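Local coordinates for phytase (Debaryomyces castellii, PDB 2GFI), which hydrolyses phytate (inositol hexakisphosphate), releasing phosphate from the 3-position, as a 3-phytase of the histidine acid phosphatase family, at residues Y31-Y43 and N254-K266. Numbering follows the deposited sequence.
Sequences YNIIRFLGGAAPY and NLFGYCAYELNVK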
loop_
_atom_site.group_PDB
_atom_site.type_symbol
_atom_site.label_atom_id
_atom_site.label_comp_id
_atom_site.label_asym_id
_atom_site.label_seq_id
_atom_site.Cartn_x
_atom_site.Cartn_y
_atom_site.Cartn_z
ATOM N N TYR A 31 -1.040 -4.674 -13.198
ATOM C CA TYR A 31 -0.976 -6.119 -12.985
ATOM C C TYR A 31 -2.239 -6.676 -12.336
ATOM O O TYR A 31 -2.305 -7.841 -12.012
ATOM C CB TYR A 31 0.220 -6.471 -12.106
ATOM C CG TYR A 31 1.554 -6.220 -12.741
ATOM C CD1 TYR A 31 1.978 -6.955 -13.839
ATOM C CD2 TYR A 31 2.426 -5.248 -12.213
ATOM C CE1 TYR A 31 3.236 -6.737 -14.400
ATOM C CE2 TYR A 31 3.673 -5.037 -12.741
ATOM C CZ TYR A 31 4.068 -5.788 -13.827
ATOM O OH TYR A 31 5.299 -5.559 -14.356
ATOM N N ASN A 32 -3.217 -5.831 -12.114
ATOM C CA ASN A 32 -4.411 -6.275 -11.487
ATOM C C ASN A 32 -5.189 -7.252 -12.392
ATOM O O ASN A 32 -5.538 -6.899 -13.523
ATOM C CB ASN A 32 -5.267 -5.071 -11.050
ATOM C CG ASN A 32 -6.325 -5.467 -10.052
ATOM O OD1 ASN A 32 -7.146 -6.338 -10.340
ATOM N ND2 ASN A 32 -6.303 -4.862 -8.862
ATOM N N ILE A 33 -5.438 -8.457 -11.859
ATOM C CA ILE A 33 -6.099 -9.589 -12.522
ATOM C C ILE A 33 -7.468 -9.146 -13.089
ATOM O O ILE A 33 -7.841 -9.504 -14.215
ATOM C CB ILE A 33 -6.176 -10.794 -11.471
ATOM C CG1 ILE A 33 -6.517 -12.184 -12.062
ATOM C CG2 ILE A 33 -7.148 -10.537 -10.378
ATOM C CD1 ILE A 33 -6.266 -12.277 -13.489
ATOM N N ILE A 34 -8.207 -8.339 -12.317
ATOM C CA ILE A 34 -9.478 -7.823 -12.770
ATOM C C ILE A 34 -9.407 -7.216 -14.170
ATOM O O ILE A 34 -10.341 -7.400 -14.969
ATOM C CB ILE A 34 -10.056 -6.816 -11.774
ATOM C CG1 ILE A 34 -10.261 -7.489 -10.427
ATOM C CG2 ILE A 34 -11.381 -6.257 -12.290
ATOM C CD1 ILE A 34 -10.717 -6.558 -9.339
ATOM N N ARG A 35 -8.319 -6.514 -14.474
ATOM C CA ARG A 35 -8.256 -5.786 -15.723
ATOM C C ARG A 35 -8.162 -6.736 -16.914
ATOM O O ARG A 35 -8.367 -6.306 -18.040
ATOM C CB ARG A 35 -7.160 -4.673 -15.727
ATOM C CG ARG A 35 -7.530 -3.501 -14.780
ATOM C CD ARG A 35 -7.367 -2.030 -15.293
ATOM N NE ARG A 35 -7.546 -1.051 -14.187
ATOM C CZ ARG A 35 -6.685 -0.998 -13.132
ATOM N NH1 ARG A 35 -5.640 -1.855 -13.094
ATOM N NH2 ARG A 35 -6.835 -0.118 -12.127
ATOM N N PHE A 36 -7.890 -8.021 -16.650
ATOM C CA PHE A 36 -7.759 -9.015 -17.721
ATOM C C PHE A 36 -8.923 -9.965 -17.800
ATOM O O PHE A 36 -8.934 -10.869 -18.668
ATOM C CB PHE A 36 -6.452 -9.793 -17.588
ATOM C CG PHE A 36 -5.270 -8.902 -17.459
ATOM C CD1 PHE A 36 -5.003 -7.956 -18.440
ATOM C CD2 PHE A 36 -4.478 -8.945 -16.327
ATOM C CE1 PHE A 36 -3.952 -7.081 -18.309
ATOM C CE2 PHE A 36 -3.400 -8.068 -16.195
ATOM C CZ PHE A 36 -3.148 -7.131 -17.175
ATOM N N LEU A 37 -9.901 -9.765 -16.907
ATOM C CA LEU A 37 -11.029 -10.714 -16.810
ATOM C C LEU A 37 -12.293 -10.228 -17.495
ATOM O O LEU A 37 -13.358 -10.785 -17.282
ATOM C CB LEU A 37 -11.283 -11.160 -15.367
ATOM C CG LEU A 37 -10.102 -11.981 -14.835
ATOM C CD1 LEU A 37 -10.249 -12.267 -13.340
ATOM C CD2 LEU A 37 -9.964 -13.245 -15.641
ATOM N N GLY A 38 -12.151 -9.189 -18.322
ATOM C CA GLY A 38 -13.215 -8.796 -19.250
ATOM C C GLY A 38 -14.476 -8.189 -18.637
ATOM O O GLY A 38 -15.521 -8.217 -19.255
ATOM N N GLY A 39 -14.379 -7.633 -17.426
ATOM C CA GLY A 39 -15.563 -7.105 -16.739
ATOM C C GLY A 39 -16.306 -8.128 -15.897
ATOM O O GLY A 39 -17.298 -7.798 -15.259
ATOM N N ALA A 40 -15.831 -9.362 -15.851
ATOM C CA ALA A 40 -16.532 -10.414 -15.117
ATOM C C ALA A 40 -16.160 -10.409 -13.652
ATOM O O ALA A 40 -16.946 -10.833 -12.795
ATOM C CB ALA A 40 -16.211 -11.794 -15.724
ATOM N N ALA A 41 -14.929 -9.982 -13.374
ATOM C CA ALA A 41 -14.356 -10.056 -12.048
ATOM C C ALA A 41 -14.840 -8.815 -11.239
ATOM O O ALA A 41 -15.649 -8.038 -11.760
ATOM C CB ALA A 41 -12.829 -10.148 -12.147
ATOM N N PRO A 42 -14.403 -8.631 -9.987
ATOM C CA PRO A 42 -14.902 -7.514 -9.189
ATOM C C PRO A 42 -14.683 -6.112 -9.799
ATOM O O PRO A 42 -13.887 -5.938 -10.747
ATOM C CB PRO A 42 -14.181 -7.681 -7.839
ATOM C CG PRO A 42 -13.935 -9.190 -7.768
ATOM C CD PRO A 42 -13.508 -9.498 -9.199
ATOM N N TYR A 43 -15.403 -5.134 -9.236
ATOM C CA TYR A 43 -15.227 -3.746 -9.609
ATOM C C TYR A 43 -13.760 -3.348 -9.551
ATOM O O TYR A 43 -13.020 -3.766 -8.643
ATOM C CB TYR A 43 -16.002 -2.825 -8.647
ATOM C CG TYR A 43 -15.864 -1.385 -9.041
ATOM C CD1 TYR A 43 -16.372 -0.928 -10.248
ATOM C CD2 TYR A 43 -15.192 -0.486 -8.221
ATOM C CE1 TYR A 43 -16.226 0.397 -10.620
ATOM C CE2 TYR A 43 -15.054 0.836 -8.579
ATOM C CZ TYR A 43 -15.558 1.270 -9.772
ATOM O OH TYR A 43 -15.379 2.612 -10.113
ATOM N N ASN A 254 -12.970 -20.906 -21.029
ATOM C CA ASN A 254 -13.987 -20.753 -20.003
ATOM C C ASN A 254 -13.428 -20.709 -18.597
ATOM O O ASN A 254 -14.061 -20.245 -17.656
ATOM C CB ASN A 254 -15.000 -21.894 -20.147
ATOM C CG ASN A 254 -15.954 -21.652 -21.287
ATOM O OD1 ASN A 254 -16.418 -22.581 -21.958
ATOM N ND2 ASN A 254 -16.246 -20.388 -21.524
ATOM N N LEU A 255 -12.196 -21.137 -18.442
ATOM C CA LEU A 255 -11.632 -21.173 -17.122
ATOM C C LEU A 255 -11.229 -19.766 -16.688
ATOM O O LEU A 255 -11.095 -19.495 -15.494
ATOM C CB LEU A 255 -10.471 -22.167 -17.068
ATOM C CG LEU A 255 -10.813 -23.639 -17.141
ATOM C CD1 LEU A 255 -9.498 -24.504 -17.036
ATOM C CD2 LEU A 255 -11.791 -23.961 -16.036
ATOM N N PHE A 256 -11.045 -18.873 -17.662
ATOM C CA PHE A 256 -10.881 -17.431 -17.346
ATOM C C PHE A 256 -12.092 -16.855 -16.679
ATOM O O PHE A 256 -11.950 -16.232 -15.630
ATOM C CB PHE A 256 -10.535 -16.572 -18.568
ATOM C CG PHE A 256 -9.185 -16.815 -19.092
ATOM C CD1 PHE A 256 -8.085 -16.187 -18.518
ATOM C CD2 PHE A 256 -8.995 -17.687 -20.171
ATOM C CE1 PHE A 256 -6.795 -16.422 -19.033
ATOM C CE2 PHE A 256 -7.743 -17.925 -20.686
ATOM C CZ PHE A 256 -6.628 -17.289 -20.119
ATOM N N GLY A 257 -13.275 -17.071 -17.258
ATOM C CA GLY A 257 -14.526 -16.650 -16.607
ATOM C C GLY A 257 -14.721 -17.379 -15.273
ATOM O O GLY A 257 -15.169 -16.804 -14.268
ATOM N N TYR A 258 -14.387 -18.654 -15.247
ATOM C CA TYR A 258 -14.512 -19.439 -14.039
ATOM C C TYR A 258 -13.689 -18.760 -12.930
ATOM O O TYR A 258 -14.176 -18.552 -11.823
ATOM C CB TYR A 258 -13.991 -20.855 -14.363
ATOM C CG TYR A 258 -14.257 -21.910 -13.321
ATOM C CD1 TYR A 258 -14.997 -23.069 -13.642
ATOM C CD2 TYR A 258 -13.752 -21.784 -12.014
ATOM C CE1 TYR A 258 -15.222 -24.061 -12.701
ATOM C CE2 TYR A 258 -13.967 -22.765 -11.080
ATOM C CZ TYR A 258 -14.705 -23.906 -11.424
ATOM O OH TYR A 258 -14.938 -24.872 -10.461
ATOM N N CYS A 259 -12.429 -18.435 -13.243
ATOM C CA CYS A 259 -11.560 -17.663 -12.369
ATOM C C CYS A 259 -12.260 -16.358 -11.895
ATOM O O CYS A 259 -12.377 -16.098 -10.697
ATOM C CB CYS A 259 -10.249 -17.346 -13.121
ATOM S SG CYS A 259 -9.374 -15.864 -12.593
ATOM N N ALA A 260 -12.749 -15.574 -12.860
ATOM C CA ALA A 260 -13.403 -14.292 -12.558
ATOM C C ALA A 260 -14.583 -14.501 -11.645
ATOM O O ALA A 260 -14.704 -13.821 -10.644
ATOM C CB ALA A 260 -13.800 -13.588 -13.817
ATOM N N TYR A 261 -15.438 -15.472 -11.981
ATOM C CA TYR A 261 -16.576 -15.801 -11.136
ATOM C C TYR A 261 -16.286 -16.430 -9.809
ATOM O O TYR A 261 -16.944 -16.094 -8.855
ATOM C CB TYR A 261 -17.677 -16.525 -11.932
ATOM C CG TYR A 261 -18.287 -15.497 -12.816
ATOM C CD1 TYR A 261 -19.154 -14.560 -12.285
ATOM C CD2 TYR A 261 -17.905 -15.387 -14.143
ATOM C CE1 TYR A 261 -19.678 -13.565 -13.058
ATOM C CE2 TYR A 261 -18.441 -14.385 -14.947
ATOM C CZ TYR A 261 -19.329 -13.479 -14.378
ATOM O OH TYR A 261 -19.853 -12.471 -15.133
ATOM N N GLU A 262 -15.316 -17.336 -9.720
ATOM C CA GLU A 262 -14.976 -17.902 -8.428
ATOM C C GLU A 262 -14.377 -16.840 -7.497
ATOM O O GLU A 262 -14.606 -16.846 -6.262
ATOM C CB GLU A 262 -13.969 -19.042 -8.598
ATOM C CG GLU A 262 -13.747 -19.805 -7.301
ATOM C CD GLU A 262 -12.998 -21.095 -7.536
ATOM O OE1 GLU A 262 -11.952 -21.069 -8.222
ATOM O OE2 GLU A 262 -13.461 -22.139 -7.035
ATOM N N LEU A 263 -13.589 -15.942 -8.092
ATOM C CA LEU A 263 -13.122 -14.756 -7.389
ATOM C C LEU A 263 -14.312 -13.936 -6.832
ATOM O O LEU A 263 -14.368 -13.677 -5.627
ATOM C CB LEU A 263 -12.227 -13.916 -8.325
ATOM C CG LEU A 263 -11.667 -12.584 -7.800
ATOM C CD1 LEU A 263 -10.766 -12.782 -6.579
ATOM C CD2 LEU A 263 -10.848 -11.958 -8.928
ATOM N N ASN A 264 -15.277 -13.582 -7.687
ATOM C CA ASN A 264 -16.498 -12.905 -7.231
ATOM C C ASN A 264 -17.169 -13.671 -6.101
ATOM O O ASN A 264 -17.498 -13.122 -5.053
ATOM C CB ASN A 264 -17.521 -12.797 -8.364
ATOM C CG ASN A 264 -17.138 -11.816 -9.394
ATOM O OD1 ASN A 264 -16.133 -11.125 -9.257
ATOM N ND2 ASN A 264 -17.939 -11.726 -10.445
ATOM N N VAL A 265 -17.346 -14.961 -6.307
ATOM C CA VAL A 265 -18.143 -15.747 -5.378
ATOM C C VAL A 265 -17.438 -16.068 -4.074
ATOM O O VAL A 265 -18.039 -15.972 -3.004
ATOM C CB VAL A 265 -18.685 -17.021 -6.067
ATOM C CG1 VAL A 265 -19.295 -17.977 -5.020
ATOM C CG2 VAL A 265 -19.704 -16.625 -7.147
ATOM N N LYS A 266 -16.180 -16.478 -4.168
ATOM C CA LYS A 266 -15.414 -17.006 -3.039
ATOM C C LYS A 266 -14.428 -15.989 -2.467
ATOM O O LYS A 266 -13.991 -16.125 -1.322
ATOM C CB LYS A 266 -14.612 -18.233 -3.489
ATOM C CG LYS A 266 -15.459 -19.369 -4.086
ATOM C CD LYS A 266 -16.409 -20.013 -3.064
ATOM C CE LYS A 266 -15.644 -20.804 -2.010
ATOM N NZ LYS A 266 -16.683 -21.610 -1.261
#
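Leu37 and Ala40, the first and last residues of a type I' turn, press against one face of helix 249-266. The methyl of Ala40 drops between two successive helix residues, its CB 3.6 Å from Ala260 CB and 3.5 Å from Tyr261 CE2. Alanine suits Ala40, Ala41 and Ala260, since their small methyls let the backbones come close: Ala41 CA and Ala260 CA are 4.4 Å apart. Gly38 and Gly39 give the turn the positive phi angles it needs. With CG anti to its carbonyl carbon (chi1 -66°), Leu37 turns its branched end onto the helix, where CD1 lies 3.8 Å from both Cys259 SG and Ala260 CB. Leu263 carries the apolar surface onward, its CD2 3.6 Å from Pro42 CD, the two side chains crossing at about a right angle.

Asn264 supplies the polar link. Its ND2 donates to Ala40 O over 2.7 Å, meeting that carbonyl almost end-on. The oxygen sits 22° out of the Asn264 amide plane, and the N-H...O angle of 145° leaves the bond rather bent; a second bond, to Arg73 O, further fixes the amide. The same Ala40 oxygen lies over one face of the Tyr261 ring, offset toward its rim, and also accepts from Gln371. Asn264 OD1 lies beside Pro42, whose nitrogen has no hydrogen to offer.

Tyr261 lies near His70 and Asp333, the predicted nucleophile and proton donor, so the turn packs beside the probable active site; Gly39 O accepts a hydrogen bond from Arg69 NH1, at the end of strand 59-69. Cys259 is disulfide-bonded to Cys272, while helix 277-295 touches Ile33 and helix 77-91 flanks Leu255 and Tyr258.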